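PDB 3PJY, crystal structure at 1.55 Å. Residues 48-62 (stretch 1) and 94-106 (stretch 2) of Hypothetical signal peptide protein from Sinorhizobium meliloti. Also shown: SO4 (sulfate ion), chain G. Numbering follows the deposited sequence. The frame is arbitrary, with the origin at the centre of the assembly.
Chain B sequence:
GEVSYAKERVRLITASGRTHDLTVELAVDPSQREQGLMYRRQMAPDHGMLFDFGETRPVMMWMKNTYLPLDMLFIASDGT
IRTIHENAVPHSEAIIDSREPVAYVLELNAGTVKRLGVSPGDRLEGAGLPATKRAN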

ATOM      1  N   GLY B  48      -0.379  11.339  -3.287  1.00 15.43           N
ATOM      2  CA  GLY B  48      -1.419  12.343  -3.288  1.00 15.36           C
ATOM      3  C   GLY B  48      -1.362  13.233  -2.078  1.00 14.78           C
ATOM      4  O   GLY B  48      -0.398  13.184  -1.298  1.00 14.77           O
HETATM    5  N   MSE B  49      -2.376  14.074  -1.961  1.00 14.38           N
HETATM    6  CA  MSE B  49      -2.481  14.964  -0.826  1.00 14.22           C
HETATM    7  C   MSE B  49      -3.846  14.736  -0.189  1.00 13.32           C
HETATM    8  O   MSE B  49      -4.880  14.756  -0.859  1.00 13.96           O
HETATM    9  CB  MSE B  49      -2.265  16.403  -1.253  1.00 13.49           C
HETATM   10  CG  MSE B  49      -2.386  17.352  -0.092  1.00 13.63           C
HETATM   11 SE   MSE B  49      -1.723  19.159  -0.413  0.75 13.83          SE
HETATM   12  CE  MSE B  49       0.151  18.801  -0.377  1.00 15.81           C
ATOM     13  N   LEU B  50      -3.826  14.532   1.122  1.00 12.84           N
ATOM     14  CA  LEU B  50      -5.020  14.284   1.893  1.00 11.98           C
ATOM     15  C   LEU B  50      -5.264  15.558   2.736  1.00 12.95           C
ATOM     16  O   LEU B  50      -4.481  15.915   3.613  1.00 14.91           O
ATOM     17  CB  LEU B  50      -4.885  13.086   2.815  1.00 13.40           C
ATOM     18  CG  LEU B  50      -6.110  12.711   3.662  1.00 14.77           C
ATOM     19  CD1 LEU B  50      -7.298  12.339   2.755  1.00 14.37           C
ATOM     20  CD2 LEU B  50      -5.743  11.535   4.592  1.00 18.25           C
ATOM     21  N   PHE B  51      -6.358  16.215   2.422  1.00 13.98           N
ATOM     22  CA  PHE B  51      -6.806  17.440   3.086  1.00 13.03           C
ATOM     23  C   PHE B  51      -7.653  17.014   4.272  1.00 13.50           C
ATOM     24  O   PHE B  51      -8.704  16.366   4.103  1.00 14.63           O
ATOM     25  CB  PHE B  51      -7.621  18.295   2.137  1.00 13.43           C
ATOM     26  CG  PHE B  51      -6.829  18.818   0.960  1.00 13.01           C
ATOM     27  CD1 PHE B  51      -6.511  17.978  -0.097  1.00 13.75           C
ATOM     28  CD2 PHE B  51      -6.354  20.131   0.920  1.00 12.41           C
ATOM     29  CE1 PHE B  51      -5.729  18.396  -1.160  1.00 13.25           C
ATOM     30  CE2 PHE B  51      -5.586  20.560  -0.180  1.00 15.08           C
ATOM     31  CZ  PHE B  51      -5.266  19.723  -1.197  1.00 14.33           C
ATOM     32  N   ASP B  52      -7.233  17.370   5.480  1.00 14.00           N
ATOM     33  CA  ASP B  52      -7.911  17.003   6.734  1.00 14.78           C
ATOM     34  C   ASP B  52      -8.488  18.280   7.291  1.00 15.96           C
ATOM     35  O   ASP B  52      -7.761  19.161   7.785  1.00 15.53           O
ATOM     36  CB  ASP B  52      -6.895  16.395   7.691  1.00 17.04           C
ATOM     37  CG  ASP B  52      -7.501  16.012   9.031  1.00 22.49           C
ATOM     38  OD1 ASP B  52      -8.654  16.359   9.295  1.00 22.52           O
ATOM     39  OD2 ASP B  52      -6.813  15.366   9.828  1.00 28.72           O
ATOM     40  N   PHE B  53      -9.803  18.454   7.140  1.00 15.74           N
ATOM     41  CA  PHE B  53     -10.477  19.697   7.537  1.00 15.22           C
ATOM     42  C   PHE B  53     -10.714  19.827   9.032  1.00 17.52           C
ATOM     43  O   PHE B  53     -11.104  20.898   9.508  1.00 17.61           O
ATOM     44  CB  PHE B  53     -11.807  19.789   6.779  1.00 14.79           C
ATOM     45  CG  PHE B  53     -11.594  19.823   5.316  1.00 16.12           C
ATOM     46  CD1 PHE B  53     -11.101  20.933   4.723  1.00 17.34           C
ATOM     47  CD2 PHE B  53     -11.778  18.692   4.535  1.00 21.76           C
ATOM     48  CE1 PHE B  53     -10.831  20.960   3.372  1.00 21.22           C
ATOM     49  CE2 PHE B  53     -11.522  18.762   3.169  1.00 23.70           C
ATOM     50  CZ  PHE B  53     -10.999  19.884   2.640  1.00 18.48           C
ATOM     51  N   GLY B  54     -10.499  18.735   9.748  1.00 17.61           N
ATOM     52  CA  GLY B  54     -10.668  18.728  11.203  1.00 17.83           C
ATOM     53  C   GLY B  54     -12.099  18.886  11.693  1.00 18.72           C
ATOM     54  O   GLY B  54     -12.344  19.201  12.874  1.00 22.11           O
ATOM     55  N   GLU B  55     -13.052  18.614  10.805  1.00 18.27           N
ATOM     56  CA  GLU B  55     -14.464  18.721  11.111  1.00 18.47           C
ATOM     57  C   GLU B  55     -15.215  18.126   9.923  1.00 18.30           C
ATOM     58  O   GLU B  55     -14.661  17.997   8.814  1.00 16.95           O
ATOM     59  CB  GLU B  55     -14.891  20.162  11.317  1.00 19.63           C
ATOM     60  CG  GLU B  55     -14.776  21.034  10.090  1.00 19.31           C
ATOM     61  CD  GLU B  55     -15.179  22.504  10.282  1.00 24.82           C
ATOM     62  OE1 GLU B  55     -15.603  22.864  11.367  1.00 29.30           O
ATOM     63  OE2 GLU B  55     -15.071  23.296   9.309  1.00 24.79           O
ATOM     64  N   THR B  56     -16.480  17.774  10.144  1.00 18.00           N
ATOM     65  CA  THR B  56     -17.381  17.388   9.080  1.00 17.92           C
ATOM     66  C   THR B  56     -18.280  18.558   8.719  1.00 20.68           C
ATOM     67  O   THR B  56     -19.060  19.058   9.541  1.00 21.34           O
ATOM     68  CB  THR B  56     -18.212  16.187   9.522  1.00 21.38           C
ATOM     69  OG1 THR B  56     -17.359  15.039   9.623  1.00 21.89           O
ATOM     70  CG2 THR B  56     -19.380  15.898   8.540  1.00 22.53           C
ATOM     71  N   ARG B  57     -18.164  18.998   7.479  1.00 16.11           N
ATOM     72  CA  ARG B  57     -18.844  20.198   6.976  1.00 18.39           C
ATOM     73  C   ARG B  57     -18.681  20.172   5.459  1.00 17.16           C
ATOM     74  O   ARG B  57     -17.727  19.602   4.961  1.00 17.30           O
ATOM     75  CB  ARG B  57     -18.190  21.467   7.563  1.00 21.31           C
ATOM     76  CG  ARG B  57     -18.887  22.732   7.176  1.00 24.72           C
ATOM     77  CD  ARG B  57     -18.293  24.005   7.772  1.00 23.82           C
ATOM     78  NE  ARG B  57     -19.159  25.094   7.325  1.00 29.64           N
ATOM     79  CZ  ARG B  57     -19.231  26.291   7.890  1.00 35.16           C
ATOM     80  NH1 ARG B  57     -18.482  26.581   8.953  1.00 33.37           N
ATOM     81  NH2 ARG B  57     -20.096  27.185   7.406  1.00 37.03           N
ATOM     82  N   PRO B  58     -19.604  20.795   4.688  1.00 18.62           N
ATOM     83  CA  PRO B  58     -19.294  20.842   3.252  1.00 19.46           C
ATOM     84  C   PRO B  58     -18.034  21.624   2.972  1.00 19.29           C
ATOM     85  O   PRO B  58     -17.679  22.543   3.756  1.00 19.14           O
ATOM     86  CB  PRO B  58     -20.515  21.548   2.663  1.00 22.73           C
ATOM     87  CG  PRO B  58     -21.605  21.216   3.622  1.00 22.51           C
ATOM     88  CD  PRO B  58     -20.949  21.317   4.989  1.00 21.76           C
ATOM     89  N   VAL B  59     -17.332  21.257   1.901  1.00 17.92           N
ATOM     90  CA  VAL B  59     -16.110  21.946   1.535  1.00 17.72           C
ATOM     91  C   VAL B  59     -16.120  22.316   0.049  1.00 18.12           C
ATOM     92  O   VAL B  59     -16.856  21.729  -0.777  1.00 19.19           O
ATOM     93  CB  VAL B  59     -14.845  21.131   1.840  1.00 19.56           C
ATOM     94  CG1 VAL B  59     -14.817  20.720   3.298  1.00 22.06           C
ATOM     95  CG2 VAL B  59     -14.763  19.941   1.015  1.00 20.17           C
HETATM   96  N   MSE B  60     -15.311  23.298  -0.257  1.00 19.74           N
HETATM   97  CA  MSE B  60     -15.155  23.825  -1.606  1.00 18.30           C
HETATM   98  C   MSE B  60     -13.687  23.709  -1.998  1.00 16.94           C
HETATM   99  O   MSE B  60     -12.789  24.177  -1.296  1.00 17.52           O
HETATM  100  CB  MSE B  60     -15.603  25.287  -1.619  1.00 21.41           C
HETATM  101  CG  MSE B  60     -17.042  25.408  -1.231  1.00 23.44           C
HETATM  102 SE   MSE B  60     -17.816  27.150  -1.598  0.75 32.04          SE
HETATM  103  CE  MSE B  60     -16.554  27.953  -1.005  1.00 19.80           C
HETATM  104  N   MSE B  61     -13.438  23.114  -3.178  1.00 16.81           N
HETATM  105  CA  MSE B  61     -12.105  22.994  -3.739  1.00 16.27           C
HETATM  106  C   MSE B  61     -12.040  23.701  -5.078  1.00 15.70           C
HETATM  107  O   MSE B  61     -13.048  23.929  -5.714  1.00 16.52           O
HETATM  108  CB  MSE B  61     -11.794  21.522  -3.962  1.00 17.68           C
HETATM  109  CG  MSE B  61     -11.989  20.602  -2.759  1.00 17.71           C
HETATM  110 SE   MSE B  61     -10.744  20.925  -1.313  0.75 17.12          SE
HETATM  111  CE  MSE B  61      -9.136  20.335  -2.115  1.00 20.99           C
ATOM    112  N   TRP B  62     -10.826  24.049  -5.458  1.00 14.89           N
ATOM    113  CA  TRP B  62     -10.566  24.587  -6.803  1.00 15.73           C
ATOM    114  C   TRP B  62      -9.164  24.272  -7.273  1.00 16.55           C
ATOM    115  O   TRP B  62      -8.368  23.638  -6.551  1.00 19.28           O
ATOM    116  CB  TRP B  62     -10.893  26.091  -6.866  1.00 16.82           C
ATOM    117  CG  TRP B  62      -9.995  27.030  -6.052  1.00 16.53           C
ATOM    118  CD1 TRP B  62      -8.959  26.689  -5.248  1.00 19.38           C
ATOM    119  CD2 TRP B  62     -10.121  28.461  -5.942  1.00 19.35           C
ATOM    120  NE1 TRP B  62      -8.412  27.815  -4.649  1.00 18.88           N
ATOM    121  CE2 TRP B  62      -9.130  28.902  -5.047  1.00 21.18           C
ATOM    122  CE3 TRP B  62     -10.979  29.393  -6.503  1.00 26.11           C
ATOM    123  CZ2 TRP B  62      -8.952  30.264  -4.729  1.00 23.93           C
ATOM    124  CZ3 TRP B  62     -10.811  30.751  -6.173  1.00 29.14           C
ATOM    125  CH2 TRP B  62      -9.818  31.162  -5.294  1.00 29.42           C
ATOM    126  N   ALA B  94     -13.036  27.567 -10.999  1.00 20.95           N
ATOM    127  CA  ALA B  94     -14.373  27.014 -10.784  1.00 20.75           C
ATOM    128  C   ALA B  94     -14.402  26.222  -9.496  1.00 20.84           C
ATOM    129  O   ALA B  94     -13.578  25.323  -9.291  1.00 23.36           O
ATOM    130  CB  ALA B  94     -14.745  26.091 -11.963  1.00 23.52           C
ATOM    131  N   ILE B  95     -15.364  26.512  -8.635  1.00 19.93           N
ATOM    132  CA  ILE B  95     -15.515  25.799  -7.371  1.00 19.84           C
ATOM    133  C   ILE B  95     -16.089  24.442  -7.611  1.00 20.98           C
ATOM    134  O   ILE B  95     -17.101  24.294  -8.328  1.00 22.80           O
ATOM    135  CB  ILE B  95     -16.439  26.587  -6.386  1.00 22.46           C
ATOM    136  CG1 ILE B  95     -15.756  27.910  -5.996  1.00 23.66           C
ATOM    137  CG2 ILE B  95     -16.843  25.679  -5.158  1.00 22.70           C
ATOM    138  CD1 ILE B  95     -16.653  28.935  -5.207  1.00 26.81           C
ATOM    139  N   ILE B  96     -15.459  23.446  -6.991  1.00 17.78           N
ATOM    140  CA  ILE B  96     -15.924  22.085  -6.966  1.00 19.92           C
ATOM    141  C   ILE B  96     -16.405  21.838  -5.543  1.00 21.86           C
ATOM    142  O   ILE B  96     -15.603  21.802  -4.610  1.00 19.37           O
ATOM    143  CB  ILE B  96     -14.802  21.095  -7.359  1.00 18.36           C
ATOM    144  CG1 ILE B  96     -14.259  21.448  -8.748  1.00 23.54           C
ATOM    145  CG2 ILE B  96     -15.340  19.632  -7.300  1.00 20.05           C
ATOM    146  CD1 ILE B  96     -12.977  20.720  -9.148  1.00 27.08           C
ATOM    147  N   ASP B  97     -17.723  21.739  -5.378  1.00 21.81           N
ATOM    148  CA  ASP B  97     -18.328  21.644  -4.058  1.00 23.73           C
ATOM    149  C   ASP B  97     -18.517  20.189  -3.679  1.00 24.02           C
ATOM    150  O   ASP B  97     -18.837  19.365  -4.540  1.00 25.95           O
ATOM    151  CB  ASP B  97     -19.659  22.393  -4.025  1.00 27.62           C
ATOM    152  CG  ASP B  97     -20.079  22.732  -2.596  1.00 30.93           C
ATOM    153  OD1 ASP B  97     -19.498  23.688  -2.040  1.00 31.76           O
ATOM    154  OD2 ASP B  97     -20.942  22.017  -2.067  1.00 35.66           O
ATOM    155  N   SER B  98     -18.346  19.863  -2.397  1.00 20.89           N
ATOM    156  CA  SER B  98     -18.565  18.528  -1.938  1.00 20.75           C
ATOM    157  C   SER B  98     -20.078  18.178  -1.981  1.00 25.54           C
ATOM    158  O   SER B  98     -20.403  17.002  -1.958  1.00 29.25           O
ATOM    159  CB  SER B  98     -18.013  18.343  -0.518  1.00 21.44           C
ATOM    160  OG  SER B  98     -18.732  19.133   0.396  1.00 20.61           O
ATOM    161  N   ARG B  99     -20.964  19.175  -1.961  1.00 26.81           N
ATOM    162  CA  ARG B  99     -22.433  18.954  -2.107  1.00 29.40           C
ATOM    163  C   ARG B  99     -23.107  18.403  -0.844  1.00 29.33           C
ATOM    164  O   ARG B  99     -24.310  18.217  -0.803  1.00 33.63           O
ATOM    165  CB  ARG B  99     -22.728  18.018  -3.308  1.00 32.34           C
ATOM    166  N   GLU B 100     -22.320  18.133   0.180  1.00 26.62           N
ATOM    167  CA  GLU B 100     -22.759  17.525   1.415  1.00 27.46           C
ATOM    168  C   GLU B 100     -21.559  17.515   2.376  1.00 24.29           C
ATOM    169  O   GLU B 100     -20.398  17.651   1.954  1.00 24.79           O
ATOM    170  CB  GLU B 100     -23.161  16.079   1.201  1.00 28.89           C
ATOM    171  CG  GLU B 100     -22.036  15.199   0.789  1.00 26.44           C
ATOM    172  CD  GLU B 100     -22.497  13.820   0.371  1.00 41.89           C
ATOM    173  OE1 GLU B 100     -23.313  13.213   1.091  1.00 51.72           O
ATOM    174  OE2 GLU B 100     -22.047  13.355  -0.691  1.00 45.53           O
ATOM    175  N   PRO B 101     -21.824  17.301   3.659  1.00 23.65           N
ATOM    176  CA  PRO B 101     -20.715  17.375   4.630  1.00 21.25           C
ATOM    177  C   PRO B 101     -19.718  16.250   4.456  1.00 19.08           C
ATOM    178  O   PRO B 101     -20.112  15.091   4.282  1.00 21.84           O
ATOM    179  CB  PRO B 101     -21.439  17.245   5.966  1.00 22.22           C
ATOM    180  CG  PRO B 101     -22.854  17.732   5.659  1.00 26.21           C
ATOM    181  CD  PRO B 101     -23.129  17.163   4.329  1.00 26.10           C
ATOM    182  N   VAL B 102     -18.424  16.566   4.494  1.00 18.45           N
ATOM    183  CA  VAL B 102     -17.349  15.583   4.461  1.00 16.83           C
ATOM    184  C   VAL B 102     -16.263  15.997   5.448  1.00 18.34           C
ATOM    185  O   VAL B 102     -16.308  17.102   6.012  1.00 17.32           O
ATOM    186  CB  VAL B 102     -16.721  15.458   3.033  1.00 17.47           C
ATOM    187  CG1 VAL B 102     -17.791  14.871   2.040  1.00 20.80           C
ATOM    188  CG2 VAL B 102     -16.135  16.788   2.511  1.00 18.62           C
ATOM    189  N   ALA B 103     -15.297  15.100   5.666  1.00 17.04           N
ATOM    190  CA  ALA B 103     -14.223  15.322   6.621  1.00 15.33           C
ATOM    191  C   ALA B 103     -12.846  15.450   5.971  1.00 14.56           C
ATOM    192  O   ALA B 103     -11.919  15.972   6.570  1.00 15.92           O
ATOM    193  CB  ALA B 103     -14.189  14.173   7.645  1.00 18.81           C
ATOM    194  N   TYR B 104     -12.701  14.912   4.761  1.00 15.02           N
ATOM    195  CA  TYR B 104     -11.425  14.878   4.037  1.00 14.64           C
ATOM    196  C   TYR B 104     -11.659  15.039   2.563  1.00 13.55           C
ATOM    197  O   TYR B 104     -12.745  14.703   2.038  1.00 15.69           O
ATOM    198  CB  TYR B 104     -10.684  13.562   4.227  1.00 14.37           C
ATOM    199  CG  TYR B 104     -10.442  13.124   5.637  1.00 18.09           C
ATOM    200  CD1 TYR B 104     -11.373  12.311   6.277  1.00 19.73           C
ATOM    201  CD2 TYR B 104      -9.282  13.467   6.306  1.00 19.15           C
ATOM    202  CE1 TYR B 104     -11.182  11.877   7.525  1.00 21.99           C
ATOM    203  CE2 TYR B 104      -9.074  13.024   7.613  1.00 24.91           C
ATOM    204  CZ  TYR B 104     -10.053  12.273   8.210  1.00 24.52           C
ATOM    205  OH  TYR B 104      -9.856  11.806   9.478  1.00 29.38           O
ATOM    206  N   VAL B 105     -10.637  15.503   1.861  1.00 14.21           N
ATOM    207  CA  VAL B 105     -10.568  15.401   0.410  1.00 13.52           C
ATOM    208  C   VAL B 105      -9.207  14.780   0.081  1.00 13.66           C
ATOM    209  O   VAL B 105      -8.176  15.170   0.644  1.00 13.87           O
ATOM    210  CB  VAL B 105     -10.734  16.724  -0.299  1.00 13.61           C
ATOM    211  CG1 VAL B 105     -10.338  16.678  -1.785  1.00 16.30           C
ATOM    212  CG2 VAL B 105     -12.206  17.236  -0.173  1.00 14.34           C
ATOM    213  N   LEU B 106      -9.217  13.790  -0.804  1.00 13.49           N
ATOM    214  CA  LEU B 106      -7.969  13.204  -1.353  1.00 12.04           C
ATOM    215  C   LEU B 106      -7.795  13.705  -2.774  1.00 14.52           C
ATOM    216  O   LEU B 106      -8.683  13.499  -3.611  1.00 14.00           O
ATOM    217  CB  LEU B 106      -8.029  11.667  -1.295  1.00 13.90           C
ATOM    218  CG  LEU B 106      -6.829  10.922  -1.835  1.00 14.66           C
ATOM    219  CD1 LEU B 106      -5.540  11.293  -1.131  1.00 14.21           C
ATOM    220  CD2 LEU B 106      -7.114   9.430  -1.743  1.00 15.37           C
TER
HETATM  221  S   SO4 G 205     -21.766  25.323   4.784  1.00 31.39           S
HETATM  222  O1  SO4 G 205     -20.356  25.140   4.422  1.00 35.80           O
HETATM  223  O2  SO4 G 205     -22.648  24.704   3.769  1.00 27.72           O
HETATM  224  O3  SO4 G 205     -22.093  26.750   4.866  1.00 29.48           O
HETATM  225  O4  SO4 G 205     -22.093  24.646   6.043  1.00 35.11           O
HETATM  226  O   HOH W   1     -11.485  15.812   9.267  1.00 25.89           O

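Val-105 lies at the apolar centre of the contact between the two antiparallel stretches and has more of its surface covered by the partner than any other residue here. Its CG2 meets Val-59 CG2 at 3.9 Å and Phe-53 CE2 at 3.7 Å, while its CG1 meets the CE methyl of Met-61 at 3.9 Å. Met-61, a selenomethionine, reaches it by folding its flexible chain through three m rotamers. Val-59 CG2 also packs on Val-102 CG2 at 3.7 Å; compact branched side chains suit this buried place, where Val-59 and Val-102 pack methyl against methyl. Phe-51 lies on the same face as Val-105, its CB 4.3 Å from Val-105 CB. On the other face, Leu-50, with chi1 t and chi2 p, sets its CD1 3.9 Å from Tyr-104 CB and 4.2 Å from Leu-106 CB.

Backbone hydrogen bonds fasten this packing. Phe-51 and Val-105 form a reciprocal pair, Phe-51 N to Val-105 O at 2.7 Å and Val-105 N to Phe-51 O at 3.1 Å; a weak bond from Phe-53 N to Ala-103 O, 3.3 Å, follows. Beyond the corners at Gly-54, Glu-55 and Ala-103, Arg-57 N binds Val-102 O at 3.0 Å and Val-102 N returns to Arg-57 O at 3.1 Å. The register then shifts by two. Met-61 and Ile-96 make the last pair, Met-61 N to Ile-96 O at 2.9 Å and Ile-96 N to Met-61 O at 2.8 Å.

Ser-98 bonds to Val-59 between the two ladders. Its N donates to Val-59 O at 2.9 Å; its CA-to-CB bond points toward the other stretch and, with chi1 p, OG accepts from Val-59 N at 3.0 Å and donates to Glu-100 O at 2.7 Å. A small hydroxyl thus serves both backbones. Nearby, the two prolines touch, Pro-58 CD 4.1 Å from Pro-101 CG, in an exposed segment.

At the polar edge, Asp-52 OD1 accepts from Gly-54 N at 3.0 Å, tying down the corner, where the positive phi of Gly-54 favours glycine. Water 1 donates to Asp-52 OD1 at 2.9 Å and to Ala-103 O at 2.7 Å, bridging the stretches. Asp-97 OD2 accepts from Arg-99 N at 2.8 Å, while its OD1 approaches Met-60 CG at 3.1 Å. The Arg-57 side chain, t at chi1 to chi3, is extended and binds a sulfate, probably from the crystallisation liquor, through NE to O1 at 3.1 Å, with a weak bond from NH2 to O3 at 3.3 Å.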